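Local coordinates for protein aminoglycoside acetyltransferase meta-AAC0020 (Uncultured bacterium, PDB 5F47) that probably transfers an acetyl group from acetyl-coenzyme A to aminoglycoside antibiotics, as a GNAT-fold resistance enzyme, at residues Lys23-Phe31 / Asn66-Ser74. Sequence-based numbering, arbitrary orientation.
Sequences KFIQLIRLF and NKIVGGLTS
F31 meets the strand with the edge of its ring: G71 O lies 3.8 Å from CE1 and the T73 methyl CG2 lies near CE2, both in the ring plane. One face carries L27 O, 3.5 Å above the plane and offset toward the rim; F35 also meets the ring, its plane nearly parallel. With chi1 at -72°, CG sits beside the backbone N, and from there the far edge of the ring reaches G71 O and T73 CG2. The T73 hydroxyl is engaged outside this pair, OG1 bonding D91 N and Y80 OH of the second subunit.

The helix crosses the strand at a right angle, its axis 8.4 Å away. Over the middle, L27 sets CD1 on the bare backbone of G71, 3.6 Å from its CA. In the conformer given, L30 lays CD1 over the V69-G70 peptide, 3.5 Å from V69 C. V69 and G70 both face A62 on strand 57-64, a classic beta bulge. I68 rises from the strand between K23, Q26, L27 and L30, with CD1 under the K23 methylenes and CG2 near L27 and L30.

The other end is polar. Q26 runs extended past I68, and its OE1 accepts a weak but nearly straight bond from I68 N (3.4 Å, 168°). A water donates to N66 O at 2.8 Å; its approach to Q26 NE2 is implausibly short, which leaves a bridge between the two doubtful.

Direct contact between helix and strand is thus mainly apolar, with a weak polar fringe where Q26 touches the start of the strand. Aliphatic and aromatic groups seat helix 21-34 on the central sheet of the GNAT fold, reaching the subunit interface at T73.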
loop_
_atom_site.group_PDB
_atom_site.type_symbol
_atom_site.label_atom_id
_atom_site.label_comp_id
_atom_site.label_asym_id
_atom_site.label_seq_id
_atom_site.Cartn_x
_atom_site.Cartn_y
_atom_site.Cartn_z
ATOM N N LYS B 23 -20.750 -7.651 8.627
ATOM C CA LYS B 23 -20.712 -7.153 7.257
ATOM C C LYS B 23 -19.309 -7.274 6.672
ATOM O O LYS B 23 -19.157 -7.516 5.480
ATOM C CB LYS B 23 -21.199 -5.704 7.189
ATOM C CG LYS B 23 -22.712 -5.582 7.340
ATOM C CD LYS B 23 -23.142 -4.126 7.422
ATOM C CE LYS B 23 -24.647 -4.001 7.636
ATOM N NZ LYS B 23 -25.035 -2.596 7.940
ATOM N N PHE B 24 -18.287 -7.112 7.510
ATOM C CA PHE B 24 -16.902 -7.260 7.064
ATOM C C PHE B 24 -16.670 -8.698 6.581
ATOM O O PHE B 24 -16.100 -8.914 5.507
ATOM C CB PHE B 24 -15.954 -6.893 8.211
ATOM C CG PHE B 24 -14.490 -6.771 7.830
ATOM C CD1 PHE B 24 -14.071 -6.503 6.529
ATOM C CD2 PHE B 24 -13.524 -6.923 8.817
ATOM C CE1 PHE B 24 -12.701 -6.398 6.232
ATOM C CE2 PHE B 24 -12.181 -6.806 8.541
ATOM C CZ PHE B 24 -11.758 -6.551 7.250
ATOM N N ILE B 25 -17.154 -9.663 7.355
ATOM C CA ILE B 25 -17.032 -11.072 6.981
ATOM C C ILE B 25 -17.807 -11.357 5.699
ATOM O O ILE B 25 -17.304 -12.064 4.818
ATOM C CB ILE B 25 -17.498 -11.983 8.129
ATOM C CG1 ILE B 25 -16.477 -11.891 9.263
ATOM C CG2 ILE B 25 -17.647 -13.449 7.671
ATOM C CD1 ILE B 25 -16.884 -12.630 10.525
ATOM N N GLN B 26 -19.007 -10.794 5.565
ATOM C CA GLN B 26 -19.749 -10.926 4.303
ATOM C C GLN B 26 -18.945 -10.393 3.122
ATOM O O GLN B 26 -18.911 -11.014 2.052
ATOM C CB GLN B 26 -21.088 -10.193 4.368
ATOM C CG GLN B 26 -22.176 -10.871 5.157
ATOM C CD GLN B 26 -23.445 -10.036 5.151
ATOM O OE1 GLN B 26 -24.045 -9.797 4.096
ATOM N NE2 GLN B 26 -23.848 -9.566 6.327
ATOM N N LEU B 27 -18.297 -9.241 3.304
ATOM C CA LEU B 27 -17.484 -8.681 2.232
ATOM C C LEU B 27 -16.308 -9.593 1.896
ATOM O O LEU B 27 -16.003 -9.806 0.725
ATOM C CB LEU B 27 -16.971 -7.284 2.599
ATOM C CG LEU B 27 -16.147 -6.636 1.480
ATOM C CD1 LEU B 27 -16.972 -6.466 0.196
ATOM C CD2 LEU B 27 -15.570 -5.297 1.931
ATOM N N ILE B 28 -15.664 -10.142 2.924
ATOM C CA ILE B 28 -14.522 -11.020 2.706
ATOM C C ILE B 28 -14.977 -12.261 1.926
ATOM O O ILE B 28 -14.290 -12.697 1.005
ATOM C CB ILE B 28 -13.861 -11.405 4.033
ATOM C CG1 ILE B 28 -13.216 -10.168 4.665
ATOM C CG2 ILE B 28 -12.805 -12.495 3.808
ATOM C CD1 ILE B 28 -12.895 -10.332 6.149
ATOM N N ARG B 29 -16.151 -12.801 2.252
ATOM C CA ARG B 29 -16.688 -13.917 1.470
ATOM C C ARG B 29 -17.008 -13.513 0.037
ATOM O O ARG B 29 -16.871 -14.314 -0.878
ATOM C CB ARG B 29 -17.945 -14.498 2.123
ATOM C CG ARG B 29 -17.682 -15.186 3.461
ATOM C CD ARG B 29 -16.623 -16.277 3.343
ATOM N NE ARG B 29 -16.517 -17.060 4.572
ATOM C CZ ARG B 29 -15.626 -18.029 4.761
ATOM N NH1 ARG B 29 -14.756 -18.343 3.802
ATOM N NH2 ARG B 29 -15.603 -18.681 5.915
ATOM N N LEU B 30 -17.455 -12.273 -0.162
ATOM C CA LEU B 30 -17.704 -11.794 -1.514
ATOM C C LEU B 30 -16.394 -11.748 -2.301
ATOM O O LEU B 30 -16.348 -12.154 -3.466
ATOM C CB LEU B 30 -18.377 -10.423 -1.479
ATOM C CG LEU B 30 -18.949 -9.883 -2.790
ATOM C CD1 LEU B 30 -20.145 -8.983 -2.510
ATOM C CD2 LEU B 30 -17.870 -9.105 -3.520
ATOM N N PHE B 31 -15.330 -11.261 -1.662
ATOM C CA PHE B 31 -14.004 -11.240 -2.281
ATOM C C PHE B 31 -13.577 -12.662 -2.669
ATOM O O PHE B 31 -13.066 -12.895 -3.768
ATOM C CB PHE B 31 -12.953 -10.648 -1.335
ATOM C CG PHE B 31 -13.052 -9.154 -1.117
ATOM C CD1 PHE B 31 -13.700 -8.327 -2.020
ATOM C CD2 PHE B 31 -12.443 -8.589 -0.012
ATOM C CE1 PHE B 31 -13.761 -6.919 -1.798
ATOM C CE2 PHE B 31 -12.495 -7.225 0.214
ATOM C CZ PHE B 31 -13.143 -6.385 -0.680
ATOM N N ASN B 66 -30.088 -5.647 3.612
ATOM C CA ASN B 66 -28.941 -5.852 4.477
ATOM C C ASN B 66 -28.033 -6.931 3.909
ATOM O O ASN B 66 -27.314 -7.604 4.646
ATOM C CB ASN B 66 -29.385 -6.208 5.897
ATOM C CG ASN B 66 -28.530 -5.539 6.960
ATOM O OD1 ASN B 66 -27.946 -6.206 7.814
ATOM N ND2 ASN B 66 -28.446 -4.213 6.904
ATOM N N LYS B 67 -28.074 -7.093 2.591
ATOM C CA LYS B 67 -27.154 -7.993 1.913
ATOM C C LYS B 67 -26.019 -7.213 1.262
ATOM O O LYS B 67 -26.253 -6.280 0.496
ATOM C CB LYS B 67 -27.868 -8.829 0.856
ATOM C CG LYS B 67 -26.958 -9.866 0.205
ATOM C CD LYS B 67 -27.544 -10.416 -1.085
ATOM C CE LYS B 67 -26.730 -11.599 -1.592
ATOM N NZ LYS B 67 -26.952 -11.859 -3.043
ATOM N N ILE B 68 -24.790 -7.606 1.574
ATOM C CA ILE B 68 -23.610 -7.006 0.976
ATOM C C ILE B 68 -23.493 -7.446 -0.479
ATOM O O ILE B 68 -23.423 -8.647 -0.763
ATOM C CB ILE B 68 -22.339 -7.408 1.746
ATOM C CG1 ILE B 68 -22.385 -6.881 3.180
ATOM C CG2 ILE B 68 -21.094 -6.934 1.013
ATOM C CD1 ILE B 68 -22.283 -5.392 3.268
ATOM N N VAL B 69 -23.488 -6.493 -1.402
ATOM C CA VAL B 69 -23.400 -6.837 -2.815
ATOM C C VAL B 69 -22.150 -6.232 -3.456
ATOM O O VAL B 69 -21.901 -6.384 -4.655
ATOM C CB VAL B 69 -24.654 -6.384 -3.578
ATOM C CG1 VAL B 69 -25.879 -7.168 -3.079
ATOM C CG2 VAL B 69 -24.856 -4.879 -3.441
ATOM N N GLY B 70 -21.351 -5.558 -2.642
ATOM C CA GLY B 70 -20.102 -5.004 -3.122
ATOM C C GLY B 70 -19.362 -4.306 -2.005
ATOM O O GLY B 70 -19.933 -4.033 -0.955
ATOM N N GLY B 71 -18.077 -4.046 -2.202
ATOM C CA GLY B 71 -17.369 -3.236 -1.237
ATOM C C GLY B 71 -15.921 -3.039 -1.593
ATOM O O GLY B 71 -15.432 -3.637 -2.558
ATOM N N LEU B 72 -15.241 -2.211 -0.810
ATOM C CA LEU B 72 -13.816 -2.011 -1.005
ATOM C C LEU B 72 -13.152 -1.797 0.339
ATOM O O LEU B 72 -13.788 -1.418 1.317
ATOM C CB LEU B 72 -13.533 -0.846 -1.970
ATOM C CG LEU B 72 -13.773 0.616 -1.600
ATOM C CD1 LEU B 72 -12.734 1.156 -0.613
ATOM C CD2 LEU B 72 -13.762 1.459 -2.883
ATOM N N THR B 73 -11.855 -2.063 0.374
ATOM C CA THR B 73 -11.043 -1.891 1.571
ATOM C C THR B 73 -9.991 -0.845 1.269
ATOM O O THR B 73 -9.524 -0.746 0.125
ATOM C CB THR B 73 -10.372 -3.204 1.980
ATOM O OG1 THR B 73 -9.632 -3.713 0.855
ATOM C CG2 THR B 73 -11.422 -4.233 2.387
ATOM N N SER B 74 -9.617 -0.066 2.283
ATOM C CA SER B 74 -8.638 0.998 2.052
ATOM C C SER B 74 -7.758 1.184 3.298
ATOM O O SER B 74 -8.212 1.007 4.429
ATOM C CB SER B 74 -9.342 2.313 1.634
ATOM O OG SER B 74 -10.168 2.808 2.671
HETATM O O HOH W 1 -25.689 -8.086 6.878
#